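Local coordinates for protein peptide ABC transporter permease (PDB 6EXS) that probably imports peptides across the membrane as a POT-family transporter, and binds a thioalcohol-conjugated dipeptide that is a precursor of human body odour, at residues L263-V277 with P426-L439. Numbering follows the deposited sequence.
With OLC ((2R)-2,3-dihydroxypropyl (9Z)-octadec-9-enoate), chain D.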
# COMPACT_ATOMS: atom_id res chain seq x y z
N LEU A 263 -1.06 2.26 -17.11
CA LEU A 263 -0.78 0.88 -16.69
C LEU A 263 -2.04 0.01 -16.61
O LEU A 263 -2.03 -1.04 -17.25
CB LEU A 263 0.06 0.80 -15.40
CG LEU A 263 1.47 1.40 -15.46
CD1 LEU A 263 2.01 1.62 -14.07
CD2 LEU A 263 2.43 0.55 -16.28
N PRO A 264 -3.17 0.41 -15.94
CA PRO A 264 -4.37 -0.45 -15.98
C PRO A 264 -4.90 -0.69 -17.40
O PRO A 264 -5.26 -1.82 -17.72
CB PRO A 264 -5.39 0.32 -15.13
CG PRO A 264 -4.62 1.30 -14.35
CD PRO A 264 -3.40 1.63 -15.13
N ILE A 265 -4.90 0.36 -18.26
CA ILE A 265 -5.33 0.26 -19.66
C ILE A 265 -4.44 -0.76 -20.40
O ILE A 265 -4.98 -1.71 -20.98
CB ILE A 265 -5.41 1.65 -20.39
CG1 ILE A 265 -6.46 2.57 -19.72
CG2 ILE A 265 -5.70 1.47 -21.91
CD1 ILE A 265 -6.35 4.07 -20.05
N ILE A 266 -3.09 -0.61 -20.31
CA ILE A 266 -2.10 -1.50 -20.93
C ILE A 266 -2.33 -2.96 -20.50
O ILE A 266 -2.29 -3.85 -21.35
CB ILE A 266 -0.64 -1.01 -20.64
CG1 ILE A 266 -0.34 0.31 -21.41
CG2 ILE A 266 0.41 -2.08 -20.98
CD1 ILE A 266 0.87 1.12 -20.88
N TYR A 267 -2.63 -3.18 -19.21
CA TYR A 267 -2.86 -4.52 -18.66
C TYR A 267 -4.15 -5.14 -19.15
O TYR A 267 -4.10 -6.27 -19.65
CB TYR A 267 -2.77 -4.53 -17.12
CG TYR A 267 -1.34 -4.63 -16.63
CD1 TYR A 267 -0.71 -5.87 -16.51
CD2 TYR A 267 -0.59 -3.49 -16.37
CE1 TYR A 267 0.62 -5.96 -16.10
CE2 TYR A 267 0.75 -3.57 -15.99
CZ TYR A 267 1.34 -4.81 -15.84
OH TYR A 267 2.65 -4.91 -15.45
N PHE A 268 -5.29 -4.43 -19.06
CA PHE A 268 -6.57 -4.96 -19.53
C PHE A 268 -6.57 -5.19 -21.05
O PHE A 268 -7.08 -6.22 -21.50
CB PHE A 268 -7.77 -4.12 -19.06
CG PHE A 268 -8.21 -4.36 -17.63
CD1 PHE A 268 -8.88 -5.52 -17.27
CD2 PHE A 268 -7.97 -3.40 -16.64
CE1 PHE A 268 -9.28 -5.74 -15.94
CE2 PHE A 268 -8.37 -3.62 -15.32
CZ PHE A 268 -9.02 -4.79 -14.98
N THR A 269 -5.94 -4.27 -21.82
CA THR A 269 -5.81 -4.35 -23.29
C THR A 269 -5.01 -5.59 -23.70
O THR A 269 -5.50 -6.35 -24.54
CB THR A 269 -5.28 -3.04 -23.88
OG1 THR A 269 -6.14 -1.96 -23.48
CG2 THR A 269 -5.17 -3.07 -25.39
N THR A 270 -3.81 -5.81 -23.11
CA THR A 270 -2.93 -6.97 -23.38
C THR A 270 -3.65 -8.31 -23.14
O THR A 270 -3.49 -9.23 -23.94
CB THR A 270 -1.64 -6.87 -22.54
OG1 THR A 270 -0.96 -5.66 -22.89
CG2 THR A 270 -0.70 -8.05 -22.75
N MET A 271 -4.44 -8.39 -22.06
CA MET A 271 -5.19 -9.60 -21.70
C MET A 271 -6.38 -9.86 -22.61
O MET A 271 -6.58 -11.01 -23.02
CB MET A 271 -5.60 -9.57 -20.22
CG MET A 271 -4.44 -9.86 -19.30
SD MET A 271 -4.94 -10.20 -17.61
CE MET A 271 -5.04 -8.53 -16.96
N LEU A 272 -7.14 -8.81 -22.98
CA LEU A 272 -8.30 -8.94 -23.87
C LEU A 272 -7.89 -9.19 -25.33
O LEU A 272 -8.72 -9.62 -26.13
CB LEU A 272 -9.23 -7.71 -23.77
CG LEU A 272 -10.01 -7.47 -22.46
CD1 LEU A 272 -10.57 -6.06 -22.43
CD2 LEU A 272 -11.15 -8.47 -22.27
N ARG A 273 -6.61 -8.91 -25.68
CA ARG A 273 -6.06 -9.05 -27.04
C ARG A 273 -5.18 -10.30 -27.24
O ARG A 273 -4.87 -10.63 -28.39
CB ARG A 273 -5.29 -7.79 -27.44
CG ARG A 273 -6.14 -6.78 -28.21
CD ARG A 273 -5.57 -5.37 -28.18
NE ARG A 273 -4.18 -5.29 -28.63
CZ ARG A 273 -3.81 -5.06 -29.89
NH1 ARG A 273 -4.72 -4.88 -30.84
NH2 ARG A 273 -2.52 -4.99 -30.21
N SER A 274 -4.79 -10.98 -26.15
CA SER A 274 -3.93 -12.17 -26.19
C SER A 274 -4.54 -13.34 -26.98
O SER A 274 -5.75 -13.54 -26.96
CB SER A 274 -3.58 -12.62 -24.77
OG SER A 274 -2.57 -13.62 -24.80
N LYS A 275 -3.67 -14.10 -27.68
CA LYS A 275 -4.04 -15.26 -28.50
C LYS A 275 -4.21 -16.52 -27.63
O LYS A 275 -4.97 -17.41 -27.99
CB LYS A 275 -2.96 -15.52 -29.57
CG LYS A 275 -2.75 -14.37 -30.56
CD LYS A 275 -1.30 -14.30 -31.08
CE LYS A 275 -0.39 -13.48 -30.19
NZ LYS A 275 1.02 -13.51 -30.65
N ASP A 276 -3.48 -16.58 -26.49
CA ASP A 276 -3.48 -17.69 -25.53
C ASP A 276 -4.72 -17.69 -24.62
O ASP A 276 -5.13 -18.75 -24.15
CB ASP A 276 -2.18 -17.68 -24.70
CG ASP A 276 -0.92 -17.68 -25.55
OD1 ASP A 276 -0.48 -16.58 -25.94
OD2 ASP A 276 -0.39 -18.77 -25.83
N VAL A 277 -5.31 -16.51 -24.38
CA VAL A 277 -6.51 -16.33 -23.55
C VAL A 277 -7.76 -16.84 -24.31
O VAL A 277 -8.02 -16.39 -25.44
CB VAL A 277 -6.63 -14.86 -23.07
CG1 VAL A 277 -8.01 -14.56 -22.48
CG2 VAL A 277 -5.54 -14.51 -22.07
N PRO A 426 -6.38 -15.62 -16.02
CA PRO A 426 -6.12 -16.61 -17.08
C PRO A 426 -4.83 -17.40 -16.77
O PRO A 426 -3.98 -16.90 -16.03
CB PRO A 426 -5.97 -15.76 -18.36
CG PRO A 426 -6.23 -14.33 -17.94
CD PRO A 426 -5.99 -14.27 -16.46
N LYS A 427 -4.71 -18.63 -17.32
CA LYS A 427 -3.58 -19.54 -17.10
C LYS A 427 -2.20 -18.92 -17.37
O LYS A 427 -1.25 -19.20 -16.62
CB LYS A 427 -3.76 -20.83 -17.91
CG LYS A 427 -2.96 -22.02 -17.37
CD LYS A 427 -2.94 -23.18 -18.36
CE LYS A 427 -2.04 -24.31 -17.91
NZ LYS A 427 -2.63 -25.10 -16.80
N ALA A 428 -2.08 -18.08 -18.41
CA ALA A 428 -0.82 -17.44 -18.79
C ALA A 428 -0.59 -16.09 -18.10
O ALA A 428 0.57 -15.69 -17.92
CB ALA A 428 -0.75 -17.27 -20.30
N PHE A 429 -1.68 -15.40 -17.71
CA PHE A 429 -1.62 -14.07 -17.09
C PHE A 429 -1.99 -14.09 -15.60
O PHE A 429 -2.85 -13.33 -15.15
CB PHE A 429 -2.49 -13.07 -17.89
CG PHE A 429 -2.03 -12.82 -19.32
CD1 PHE A 429 -2.40 -13.69 -20.34
CD2 PHE A 429 -1.25 -11.72 -19.64
CE1 PHE A 429 -1.97 -13.47 -21.66
CE2 PHE A 429 -0.84 -11.49 -20.96
CZ PHE A 429 -1.20 -12.36 -21.96
N ASN A 430 -1.32 -14.97 -14.82
CA ASN A 430 -1.54 -15.08 -13.37
C ASN A 430 -0.81 -13.97 -12.63
O ASN A 430 -1.38 -13.36 -11.72
CB ASN A 430 -1.11 -16.46 -12.84
CG ASN A 430 -1.92 -17.62 -13.37
OD1 ASN A 430 -1.36 -18.63 -13.82
ND2 ASN A 430 -3.24 -17.54 -13.28
N ALA A 431 0.46 -13.69 -13.03
CA ALA A 431 1.30 -12.62 -12.48
C ALA A 431 0.79 -11.24 -12.95
O ALA A 431 0.93 -10.26 -12.22
CB ALA A 431 2.74 -12.81 -12.90
N GLN A 432 0.20 -11.19 -14.17
CA GLN A 432 -0.38 -9.99 -14.77
C GLN A 432 -1.69 -9.61 -14.07
O GLN A 432 -1.95 -8.42 -13.88
CB GLN A 432 -0.59 -10.18 -16.28
CG GLN A 432 0.72 -10.11 -17.07
CD GLN A 432 1.36 -11.46 -17.34
OE1 GLN A 432 1.35 -12.39 -16.51
NE2 GLN A 432 1.96 -11.59 -18.50
N MET A 433 -2.50 -10.62 -13.67
CA MET A 433 -3.75 -10.39 -12.93
C MET A 433 -3.41 -9.95 -11.50
O MET A 433 -4.18 -9.20 -10.90
CB MET A 433 -4.63 -11.65 -12.93
CG MET A 433 -6.10 -11.36 -12.67
SD MET A 433 -6.88 -10.44 -14.02
CE MET A 433 -8.56 -10.47 -13.46
N MET A 434 -2.25 -10.40 -10.97
CA MET A 434 -1.74 -10.01 -9.65
C MET A 434 -1.43 -8.50 -9.65
O MET A 434 -1.61 -7.83 -8.63
CB MET A 434 -0.49 -10.82 -9.29
CG MET A 434 -0.79 -12.15 -8.66
SD MET A 434 0.69 -12.95 -8.01
CE MET A 434 0.78 -12.19 -6.38
N SER A 435 -1.00 -7.98 -10.83
CA SER A 435 -0.69 -6.57 -11.08
C SER A 435 -1.95 -5.70 -11.10
O SER A 435 -1.88 -4.59 -10.59
CB SER A 435 0.09 -6.39 -12.38
OG SER A 435 1.42 -6.87 -12.28
N VAL A 436 -3.09 -6.18 -11.67
CA VAL A 436 -4.32 -5.37 -11.74
C VAL A 436 -4.96 -5.16 -10.35
O VAL A 436 -5.43 -4.05 -10.11
CB VAL A 436 -5.37 -5.78 -12.81
CG1 VAL A 436 -4.79 -5.75 -14.22
CG2 VAL A 436 -6.01 -7.13 -12.52
N TRP A 437 -4.95 -6.16 -9.43
CA TRP A 437 -5.49 -5.91 -8.07
C TRP A 437 -4.56 -4.96 -7.27
O TRP A 437 -5.03 -4.14 -6.50
CB TRP A 437 -5.86 -7.21 -7.29
CG TRP A 437 -5.93 -7.02 -5.80
CD1 TRP A 437 -5.01 -7.43 -4.88
CD2 TRP A 437 -6.88 -6.21 -5.07
NE1 TRP A 437 -5.34 -6.96 -3.63
CE2 TRP A 437 -6.48 -6.20 -3.72
CE3 TRP A 437 -8.03 -5.48 -5.44
CZ2 TRP A 437 -7.20 -5.54 -2.72
CZ3 TRP A 437 -8.73 -4.79 -4.45
CH2 TRP A 437 -8.32 -4.83 -3.11
N LEU A 438 -3.24 -5.05 -7.52
CA LEU A 438 -2.23 -4.18 -6.92
C LEU A 438 -2.35 -2.75 -7.50
O LEU A 438 -2.14 -1.77 -6.78
CB LEU A 438 -0.85 -4.77 -7.21
CG LEU A 438 0.31 -4.39 -6.30
CD1 LEU A 438 0.02 -4.71 -4.83
CD2 LEU A 438 1.53 -5.14 -6.70
N LEU A 439 -2.74 -2.65 -8.79
CA LEU A 439 -2.96 -1.39 -9.49
C LEU A 439 -4.21 -0.65 -9.02
O LEU A 439 -4.26 0.57 -9.18
CB LEU A 439 -2.94 -1.56 -11.01
CG LEU A 439 -1.55 -1.46 -11.66
CD1 LEU A 439 -1.60 -1.87 -13.10
CD2 LEU A 439 -0.98 -0.04 -11.55
C24 OLC D . 5.42 -8.76 -16.71
C6 OLC D . 13.33 -2.90 -14.84
C5 OLC D . 12.28 -2.94 -15.93
C4 OLC D . 11.87 -4.34 -16.34
C3 OLC D . 10.88 -4.40 -17.49
C2 OLC D . 9.42 -4.34 -17.04
C21 OLC D . 7.15 -7.07 -16.07
C1 OLC D . 8.66 -5.63 -17.25
C22 OLC D . 5.83 -7.31 -16.77
O19 OLC D . 8.92 -6.45 -18.09
O25 OLC D . 4.16 -8.98 -17.34
O23 OLC D . 4.83 -6.50 -16.16
O20 OLC D . 7.66 -5.74 -16.37
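I266 O is gripped twice by T270, whose OG1 (2.7 Å from I266 O) and backbone N reach it from opposite faces of its plane, while T270 CG2 meets CE2 of F429 across the contact. The two helices, 249-273 and 430-451, belong to the all-helical major facilitator fold and run roughly antiparallel; the axes of their segments 263-273 and 430-439 approach to 10.2 Å, with 148° between N-to-C directions. Y267 is a knob in the hole formed by Q432, S435, V436 and L439. S435 CB makes a CH-pi contact over one face of the ring, 4.2 Å from its centroid, while CD1 of L439 approaches CD2 and CE2 obliquely, from the same side of the ring plane as S435. Y267 donates its phenol proton to O23 of a bound monoolein (OH to O23, 2.8 Å), which lies at the ring edge, near its plane. Q432 also comes close to O25 of the same headgroup. V436 CG1 touches Y267 CB and lies over one face of the F268 ring, offset toward the rim; F288 and I289 of helix 279-302 also pack on F268. Toward the C-terminal end of helix 249-273 the packing passes to M271. Its chain bends at chi3 (-86°), which brings CE to V436 CG1 and to the sulfur of M433. CG of the same methionine lies 3.7 Å from F429 CD2, and SD stands obliquely to that ring in a Met-aromatic contact, 5.1 Å from the centroid. F429, at the N-cap position of helix 430-451, is crossed at about a right angle by T270 and by V277, whose CG2 meets CD1. V277 CG2 also reaches P426 CB, joining the two loops beyond the helix ends. The hydroxyl of S274 lies at the edge of the F429 ring, with OG 3.2 Å from CE1.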